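Local coordinates for hypothetical protein (Legionella pneumophila subsp. pneumophila, PDB 4G2A) that is of unknown function but carries DUF4424 and YARHG domains and may be a nutrient-binding protein, at residues A[185-190]-A[198-203]; A[205-210]-A[214-219]. All coordinates share one frame; numbering follows the deposited sequence.

Interaction 1: residues A[185-190]-A[198-203]. With SO4 (sulfate ion), chain H; SO4 (sulfate ion), chain G.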
ATOM      1  N   THR A 185       5.876   5.139  -9.594  1.00 25.44           N
ATOM      2  CA  THR A 185       6.469   4.284  -8.564  1.00 24.18           C
ATOM      3  C   THR A 185       7.483   3.311  -9.142  1.00 29.02           C
ATOM      4  O   THR A 185       7.560   3.096 -10.350  1.00 29.18           O
ATOM      5  CB  THR A 185       5.388   3.430  -7.792  1.00 28.88           C
ATOM      6  OG1 THR A 185       4.763   2.532  -8.697  1.00 26.60           O
ATOM      7  CG2 THR A 185       4.339   4.261  -7.073  1.00 23.34           C
ATOM      8  N   ARG A 186       8.238   2.712  -8.239  1.00 26.88           N
ATOM      9  CA  ARG A 186       9.178   1.611  -8.422  1.00 27.74           C
ATOM     10  C   ARG A 186       9.027   0.666  -7.240  1.00 32.38           C
ATOM     11  O   ARG A 186       8.665   1.113  -6.143  1.00 30.40           O
ATOM     12  CB  ARG A 186      10.643   2.109  -8.512  1.00 27.21           C
ATOM     13  CG  ARG A 186      11.081   2.624  -9.881  1.00 33.34           C
ATOM     14  CD  ARG A 186      10.840   1.604 -10.978  1.00 35.19           C
ATOM     15  NE  ARG A 186      11.177   2.103 -12.309  1.00 26.34           N
ATOM     16  CZ  ARG A 186      10.360   2.796 -13.091  1.00 37.94           C
ATOM     17  NH1 ARG A 186       9.152   3.144 -12.661  1.00 23.64           N
ATOM     18  NH2 ARG A 186      10.761   3.191 -14.291  1.00 31.10           N
ATOM     19  N   LEU A 187       9.327  -0.628  -7.435  1.00 31.09           N
ATOM     20  CA  LEU A 187       9.348  -1.570  -6.318  1.00 30.89           C
ATOM     21  C   LEU A 187      10.579  -1.266  -5.491  1.00 36.17           C
ATOM     22  O   LEU A 187      11.602  -0.900  -6.073  1.00 34.52           O
ATOM     23  CB  LEU A 187       9.411  -3.038  -6.804  1.00 31.58           C
ATOM     24  CG  LEU A 187       8.318  -3.545  -7.688  1.00 36.82           C
ATOM     25  CD1 LEU A 187       8.660  -4.936  -8.203  1.00 38.33           C
ATOM     26  CD2 LEU A 187       7.007  -3.543  -6.973  1.00 38.20           C
ATOM     27  N   CYS A 188      10.525  -1.463  -4.165  1.00 35.83           N
ATOM     28  CA  CYS A 188      11.715  -1.263  -3.341  1.00 37.80           C
ATOM     29  C   CYS A 188      12.741  -2.358  -3.646  1.00 42.57           C
ATOM     30  O   CYS A 188      13.926  -2.129  -3.468  1.00 43.77           O
ATOM     31  CB  CYS A 188      11.362  -1.215  -1.862  1.00 39.33           C
ATOM     32  SG  CYS A 188      10.068  -0.011  -1.452  1.00 43.47           S
ATOM     33  N   SER A 189      12.294  -3.516  -4.168  1.00 38.74           N
ATOM     34  CA  SER A 189      13.144  -4.624  -4.619  1.00 39.22           C
ATOM     35  C   SER A 189      13.845  -4.275  -5.974  1.00 45.94           C
ATOM     36  O   SER A 189      14.789  -4.975  -6.365  1.00 48.32           O
ATOM     37  CB  SER A 189      12.330  -5.918  -4.741  1.00 40.36           C
ATOM     38  OG  SER A 189      11.331  -5.886  -5.748  1.00 42.18           O
ATOM     39  N   GLU A 190      13.389  -3.203  -6.679  1.00 41.24           N
ATOM     40  CA  GLU A 190      14.010  -2.710  -7.926  1.00 42.42           C
ATOM     41  C   GLU A 190      15.095  -1.618  -7.613  1.00 49.50           C
ATOM     42  O   GLU A 190      15.897  -1.282  -8.484  1.00 50.11           O
ATOM     43  CB  GLU A 190      12.957  -2.138  -8.900  1.00 43.13           C
ATOM     44  CG  GLU A 190      12.018  -3.162  -9.524  1.00 49.69           C
ATOM     45  CD  GLU A 190      10.968  -2.593 -10.464  1.00 65.54           C
ATOM     46  OE1 GLU A 190      10.190  -1.713 -10.034  1.00 35.65           O
ATOM     47  OE2 GLU A 190      10.907  -3.047 -11.629  1.00 76.70           O
ATOM     48  N   LEU A 198      11.387  -7.642   0.638  1.00 34.74           N
ATOM     49  CA  LEU A 198      10.970  -6.557  -0.241  1.00 32.49           C
ATOM     50  C   LEU A 198      10.386  -7.097  -1.541  1.00 35.39           C
ATOM     51  O   LEU A 198       9.739  -6.345  -2.259  1.00 35.98           O
ATOM     52  CB  LEU A 198      12.158  -5.628  -0.536  1.00 32.54           C
ATOM     53  CG  LEU A 198      12.711  -4.843   0.639  1.00 35.81           C
ATOM     54  CD1 LEU A 198      13.928  -4.054   0.216  1.00 36.86           C
ATOM     55  CD2 LEU A 198      11.677  -3.903   1.203  1.00 34.04           C
ATOM     56  N   ASN A 199      10.579  -8.397  -1.840  1.00 31.81           N
ATOM     57  CA  ASN A 199      10.012  -9.005  -3.046  1.00 31.70           C
ATOM     58  C   ASN A 199       8.511  -9.076  -2.947  1.00 34.05           C
ATOM     59  O   ASN A 199       8.000  -9.419  -1.884  1.00 33.87           O
ATOM     60  CB  ASN A 199      10.569 -10.385  -3.302  1.00 30.40           C
ATOM     61  CG  ASN A 199      11.987 -10.380  -3.754  1.00 48.38           C
ATOM     62  OD1 ASN A 199      12.487  -9.389  -4.303  1.00 49.06           O
ATOM     63  ND2 ASN A 199      12.647 -11.516  -3.588  1.00 40.08           N
ATOM     64  N   PRO A 200       7.776  -8.721  -4.019  1.00 28.92           N
ATOM     65  CA  PRO A 200       6.306  -8.742  -3.920  1.00 27.26           C
ATOM     66  C   PRO A 200       5.747 -10.145  -3.768  1.00 32.68           C
ATOM     67  O   PRO A 200       6.242 -11.090  -4.367  1.00 34.73           O
ATOM     68  CB  PRO A 200       5.844  -8.102  -5.230  1.00 28.62           C
ATOM     69  CG  PRO A 200       7.075  -7.410  -5.782  1.00 33.84           C
ATOM     70  CD  PRO A 200       8.224  -8.235  -5.340  1.00 29.88           C
ATOM     71  N   THR A 201       4.735 -10.285  -2.931  1.00 29.22           N
ATOM     72  CA  THR A 201       4.046 -11.559  -2.731  1.00 29.54           C
ATOM     73  C   THR A 201       2.540 -11.335  -2.995  1.00 31.76           C
ATOM     74  O   THR A 201       2.076 -10.222  -2.790  1.00 30.68           O
ATOM     75  CB  THR A 201       4.325 -12.189  -1.344  1.00 33.88           C
ATOM     76  OG1 THR A 201       3.613 -11.494  -0.334  1.00 34.44           O
ATOM     77  CG2 THR A 201       5.806 -12.299  -1.016  1.00 30.70           C
ATOM     78  N   PRO A 202       1.753 -12.331  -3.465  1.00 28.80           N
ATOM     79  CA  PRO A 202       2.129 -13.714  -3.818  1.00 29.50           C
ATOM     80  C   PRO A 202       2.923 -13.757  -5.121  1.00 35.26           C
ATOM     81  O   PRO A 202       3.237 -12.698  -5.670  1.00 34.69           O
ATOM     82  CB  PRO A 202       0.768 -14.403  -3.959  1.00 31.12           C
ATOM     83  CG  PRO A 202      -0.180 -13.309  -4.361  1.00 33.89           C
ATOM     84  CD  PRO A 202       0.309 -12.081  -3.683  1.00 28.62           C
ATOM     85  N   SER A 203       3.271 -14.962  -5.617  1.00 33.29           N
ATOM     86  CA  SER A 203       3.964 -15.080  -6.913  1.00 34.34           C
ATOM     87  C   SER A 203       3.019 -14.684  -8.064  1.00 35.90           C
ATOM     88  O   SER A 203       1.800 -14.715  -7.903  1.00 31.38           O
ATOM     89  CB  SER A 203       4.456 -16.515  -7.146  1.00 40.94           C
ATOM     90  OG  SER A 203       5.237 -17.030  -6.079  1.00 56.14           O
TER
HETATM   91  S   SO4 H 407       7.866   4.462 -15.827  1.00 74.90           S
HETATM   92  O1  SO4 H 407       7.634   5.279 -14.629  1.00 76.28           O
HETATM   93  O2  SO4 H 407       9.278   4.584 -16.213  1.00 76.52           O
HETATM   94  O3  SO4 H 407       7.551   3.063 -15.551  1.00 75.89           O
HETATM   95  O4  SO4 H 407       7.022   4.920 -16.926  1.00 72.00           O
HETATM   96  S   SO4 G 406      14.397   2.678 -14.140  1.00118.11           S
HETATM   97  O1  SO4 G 406      13.921   3.979 -14.622  1.00117.79           O
HETATM   98  O2  SO4 G 406      15.733   2.411 -14.669  1.00118.55           O
HETATM   99  O3  SO4 G 406      14.456   2.681 -12.675  1.00117.88           O
HETATM  100  O4  SO4 G 406      13.486   1.629 -14.593  1.00118.43           O
HETATM  101  O   HOH W   1       9.310  -4.019  -3.483  1.00 31.74           O
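Leu187 and Ser189 meet Pro200 and Leu198 where a loop turns back on the end of the short strand 185-187, in the beta-rich part of the protein. Between the two segments themselves, packing and a water do the work, and no direct hydrogen bond joins them; the loop is also anchored from outside, Thr201 being hydrogen-bonded through its backbone to Ser230. CD1 of Leu187 lies 3.8 Å from CG of Pro200, the leucine side chain crossing the proline ring at about a right angle. Ser189 sets its CB against the loop, 3.6 Å from the carbonyl O of Leu198, and CB also touches OD1 of Asn199 at 3.5 Å. Between the backbones sits a water that accepts from N of Ser189 and lies 2.7 Å from O of Leu198, to which it can donate.

Behind this shell, CB of Cys188 packs on CD2 of Leu198. SG of Cys188 stands anti to the carbonyl carbon (chi1 -53°), the position from which it forms the disulfide with Cys232 on strand 229-235; Leu187 and Pro200 both rest on Leu231 of that strand. The turn after the strand is closed twice: N of Glu190 bonds to O of Leu187, while N of Leu187 points almost straight (171°) at the anti lone pair of Glu190 OE1, which also forms a salt bridge with Arg214.

Farther out, Arg186 carries two sulfates, probably from the crystallisation liquor, at its guanidinium edge. NH1 reaches back to O of Thr185, which should limit the group's rotation, and NH2 donates to O2 of the chain H sulfate at 2.8 Å.

Interaction 2: residues A[205-210]-A[214-219]. With SO4 (sulfate ion), chain F.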
HETATM    1  N   MSE A 205       3.171 -11.680 -10.152  1.00 31.83           N
HETATM    2  CA  MSE A 205       2.899 -10.279 -10.443  1.00 31.66           C
HETATM    3  C   MSE A 205       3.487  -9.837 -11.795  1.00 37.45           C
HETATM    4  O   MSE A 205       4.609 -10.205 -12.162  1.00 38.50           O
HETATM    5  CB  MSE A 205       3.445  -9.377  -9.335  1.00 33.24           C
HETATM    6  CG  MSE A 205       2.977  -7.939  -9.437  1.00 40.20           C
HETATM    7 SE   MSE A 205       4.066  -6.756  -8.339  0.75 48.76          SE
HETATM    8  CE  MSE A 205       5.617  -6.645  -9.533  1.00 46.10           C
ATOM      9  N   SER A 206       2.699  -9.050 -12.529  1.00 33.30           N
ATOM     10  CA  SER A 206       3.104  -8.414 -13.770  1.00 33.89           C
ATOM     11  C   SER A 206       2.967  -6.888 -13.582  1.00 35.67           C
ATOM     12  O   SER A 206       2.183  -6.430 -12.753  1.00 32.12           O
ATOM     13  CB  SER A 206       2.302  -8.930 -14.964  1.00 38.15           C
ATOM     14  OG  SER A 206       0.915  -9.022 -14.683  1.00 52.36           O
ATOM     15  N   ILE A 207       3.779  -6.123 -14.301  1.00 34.26           N
ATOM     16  CA  ILE A 207       3.778  -4.661 -14.248  1.00 33.76           C
ATOM     17  C   ILE A 207       3.195  -4.181 -15.579  1.00 38.93           C
ATOM     18  O   ILE A 207       3.644  -4.601 -16.644  1.00 39.22           O
ATOM     19  CB  ILE A 207       5.217  -4.106 -13.965  1.00 36.24           C
ATOM     20  CG1 ILE A 207       5.680  -4.453 -12.546  1.00 35.76           C
ATOM     21  CG2 ILE A 207       5.304  -2.605 -14.206  1.00 36.71           C
ATOM     22  CD1 ILE A 207       7.207  -4.590 -12.363  1.00 44.57           C
ATOM     23  N   SER A 208       2.199  -3.311 -15.507  1.00 35.68           N
ATOM     24  CA  SER A 208       1.537  -2.742 -16.680  1.00 35.98           C
ATOM     25  C   SER A 208       1.525  -1.216 -16.564  1.00 38.62           C
ATOM     26  O   SER A 208       1.505  -0.697 -15.450  1.00 37.17           O
ATOM     27  CB  SER A 208       0.117  -3.292 -16.775  1.00 38.79           C
ATOM     28  OG  SER A 208      -0.567  -2.834 -17.927  1.00 48.99           O
ATOM     29  N   GLY A 209       1.513  -0.520 -17.696  1.00 34.78           N
ATOM     30  CA  GLY A 209       1.446   0.937 -17.714  1.00 34.82           C
ATOM     31  C   GLY A 209       2.755   1.665 -17.496  1.00 40.20           C
ATOM     32  O   GLY A 209       3.791   1.058 -17.201  1.00 40.29           O
ATOM     33  N   SER A 210       2.712   2.987 -17.671  1.00 37.84           N
ATOM     34  CA  SER A 210       3.876   3.854 -17.534  1.00 37.60           C
ATOM     35  C   SER A 210       3.540   5.099 -16.724  1.00 41.17           C
ATOM     36  O   SER A 210       2.389   5.540 -16.707  1.00 41.04           O
ATOM     37  CB  SER A 210       4.415   4.244 -18.915  1.00 42.41           C
ATOM     38  OG  SER A 210       3.531   5.073 -19.656  1.00 48.87           O
ATOM     39  N   ARG A 214       1.413   3.296 -13.917  1.00 33.66           N
ATOM     40  CA  ARG A 214       2.121   2.036 -13.665  1.00 32.32           C
ATOM     41  C   ARG A 214       1.346   1.235 -12.612  1.00 35.35           C
ATOM     42  O   ARG A 214       1.152   1.717 -11.509  1.00 34.49           O
ATOM     43  CB  ARG A 214       3.574   2.295 -13.249  1.00 30.13           C
ATOM     44  CG  ARG A 214       4.509   1.131 -13.549  1.00 38.07           C
ATOM     45  CD  ARG A 214       5.780   1.197 -12.712  1.00 37.00           C
ATOM     46  NE  ARG A 214       6.875   0.408 -13.288  1.00 28.17           N
ATOM     47  CZ  ARG A 214       7.708  -0.342 -12.579  1.00 41.99           C
ATOM     48  NH1 ARG A 214       7.583  -0.424 -11.262  1.00 28.87           N
ATOM     49  NH2 ARG A 214       8.688  -1.002 -13.178  1.00 39.13           N
ATOM     50  N   LYS A 215       0.802   0.075 -13.013  1.00 32.47           N
ATOM     51  CA  LYS A 215      -0.057  -0.823 -12.219  1.00 30.40           C
ATOM     52  C   LYS A 215       0.635  -2.145 -11.960  1.00 33.24           C
ATOM     53  O   LYS A 215       1.449  -2.573 -12.781  1.00 33.72           O
ATOM     54  CB  LYS A 215      -1.377  -1.102 -12.960  1.00 32.22           C
ATOM     55  CG  LYS A 215      -2.290   0.094 -13.120  1.00 48.31           C
ATOM     56  CD  LYS A 215      -3.393  -0.162 -14.171  1.00 54.41           C
ATOM     57  CE  LYS A 215      -3.006   0.248 -15.567  1.00 61.42           C
ATOM     58  NZ  LYS A 215      -2.932   1.728 -15.718  1.00 67.71           N
ATOM     59  N   TYR A 216       0.289  -2.797 -10.834  1.00 28.06           N
ATOM     60  CA  TYR A 216       0.828  -4.087 -10.398  1.00 27.54           C
ATOM     61  C   TYR A 216      -0.324  -5.072 -10.359  1.00 32.96           C
ATOM     62  O   TYR A 216      -1.275  -4.877  -9.590  1.00 31.89           O
ATOM     63  CB  TYR A 216       1.527  -3.938  -9.037  1.00 27.43           C
ATOM     64  CG  TYR A 216       2.588  -2.855  -9.062  1.00 27.65           C
ATOM     65  CD1 TYR A 216       3.859  -3.109  -9.576  1.00 30.19           C
ATOM     66  CD2 TYR A 216       2.291  -1.553  -8.667  1.00 27.36           C
ATOM     67  CE1 TYR A 216       4.822  -2.100  -9.663  1.00 32.13           C
ATOM     68  CE2 TYR A 216       3.242  -0.531  -8.758  1.00 28.25           C
ATOM     69  CZ  TYR A 216       4.511  -0.815  -9.241  1.00 32.88           C
ATOM     70  OH  TYR A 216       5.463   0.163  -9.282  1.00 25.79           O
ATOM     71  N   ILE A 217      -0.282  -6.079 -11.253  1.00 31.68           N
ATOM     72  CA  ILE A 217      -1.385  -7.027 -11.442  1.00 32.45           C
ATOM     73  C   ILE A 217      -0.983  -8.488 -11.193  1.00 35.91           C
ATOM     74  O   ILE A 217       0.072  -8.949 -11.624  1.00 36.26           O
ATOM     75  CB  ILE A 217      -1.972  -6.852 -12.891  1.00 36.83           C
ATOM     76  CG1 ILE A 217      -2.564  -5.459 -13.086  1.00 38.16           C
ATOM     77  CG2 ILE A 217      -3.034  -7.889 -13.252  1.00 36.73           C
ATOM     78  CD1 ILE A 217      -1.853  -4.681 -14.087  1.00 53.64           C
ATOM     79  N   TRP A 218      -1.887  -9.203 -10.526  1.00 31.90           N
ATOM     80  CA  TRP A 218      -1.887 -10.643 -10.279  1.00 31.97           C
ATOM     81  C   TRP A 218      -3.183 -11.209 -10.859  1.00 34.26           C
ATOM     82  O   TRP A 218      -4.229 -10.564 -10.733  1.00 32.60           O
ATOM     83  CB  TRP A 218      -1.814 -10.966  -8.779  1.00 29.85           C
ATOM     84  CG  TRP A 218      -0.554 -10.604  -8.059  1.00 30.16           C
ATOM     85  CD1 TRP A 218       0.387 -11.470  -7.591  1.00 33.43           C
ATOM     86  CD2 TRP A 218      -0.210  -9.311  -7.526  1.00 29.16           C
ATOM     87  NE1 TRP A 218       1.353 -10.784  -6.883  1.00 32.49           N
ATOM     88  CE2 TRP A 218       0.992  -9.463  -6.797  1.00 33.10           C
ATOM     89  CE3 TRP A 218      -0.799  -8.031  -7.604  1.00 29.65           C
ATOM     90  CZ2 TRP A 218       1.611  -8.392  -6.134  1.00 31.43           C
ATOM     91  CZ3 TRP A 218      -0.173  -6.966  -6.972  1.00 30.66           C
ATOM     92  CH2 TRP A 218       1.021  -7.152  -6.248  1.00 31.20           C
ATOM     93  N   ASP A 219      -3.116 -12.376 -11.521  1.00 31.97           N
ATOM     94  CA  ASP A 219      -4.276 -13.075 -12.088  1.00 32.07           C
ATOM     95  C   ASP A 219      -4.016 -14.569 -11.916  1.00 38.18           C
ATOM     96  O   ASP A 219      -3.361 -15.200 -12.747  1.00 38.76           O
ATOM     97  CB  ASP A 219      -4.505 -12.671 -13.548  1.00 34.88           C
ATOM     98  CG  ASP A 219      -5.812 -13.162 -14.151  1.00 48.05           C
ATOM     99  OD1 ASP A 219      -6.475 -14.035 -13.528  1.00 47.22           O
ATOM    100  OD2 ASP A 219      -6.173 -12.684 -15.250  1.00 56.88           O
TER
HETATM  101  S   SO4 F 405       2.080  -3.231 -20.813  1.00 84.99           S
HETATM  102  O1  SO4 F 405       1.540  -1.894 -20.541  1.00 82.75           O
HETATM  103  O2  SO4 F 405       3.463  -3.295 -20.360  1.00 84.54           O
HETATM  104  O3  SO4 F 405       1.299  -4.262 -20.107  1.00 85.43           O
HETATM  105  O4  SO4 F 405       2.014  -3.495 -22.256  1.00 87.31           O
HETATM  106  O   HOH W   2       6.905   0.452 -16.155  1.00 57.04           O
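Met205, a selenomethionine, lays its side chain over one face of the Trp218 indole at the open end of a beta hairpin whose strands, 206-208 and 215-220, run antiparallel. CG makes a CH-pi contact 3.6 Å from the centroid of the six-membered ring, nearly along the normal. With CG anti to the backbone N (chi1 -169°) the chain reaches across the indole before bending at chi3, and SE makes oblique Met-aromatic contacts with both Trp218 and Tyr216. Next along the same face, CG1 of Ile207 packs on CD1 of Tyr216 at 3.7 Å, the isoleucine running alongside the tyrosine in the same direction. Leu231 backs this apolar row, touching both Met205 and Tyr216.

Two hydrogen-bonded pairs, Ser206 with Ile217 and Ser208 with Lys215, flank the non-hydrogen-bonded pair of Ile207 and Tyr216. O of Ile217 is gripped twice, by N of Ser206 at 2.8 Å in the carbonyl plane and by OG of the same serine from above that plane. On the Ser206 face, CD1 of Ile217 slants across to CB of Ser208.

Toward the polar edge, CG2 of Ile207 covers one face of the Arg214 guanidinium, 3.5 Å from NE. The edge of that group serves polar partners: NH1 donates to OH of Tyr216, itself hydrogen-bonded to Thr185, and NE donates to a water at 2.9 Å. Where the chain leaves strand 206-208, a sulfate, probably from the crystallisation liquor, takes a nearly straight bond (174°) from N of Gly209 to its O1.

From the N terminus, the chain leaves strand 185-187 and returns at 198-203, so interaction 1 closes a loop of seven intervening residues. The chain then runs on into strand 206-208, and interaction 2 closes a tighter hairpin, with three residues between its segments. The two contacts therefore follow in series, neither nesting nor crossing, with centres about 11 Å apart. They still touch: besides the link from Thr185 to Tyr216, a probable hydrogen bond joins NE1 of Trp218 to O of Pro202, 2.9 Å away. Strand 229-235 pairs with 185-187, and strand 174-180 with 215-220, tying loop and hairpin into the beta-rich region.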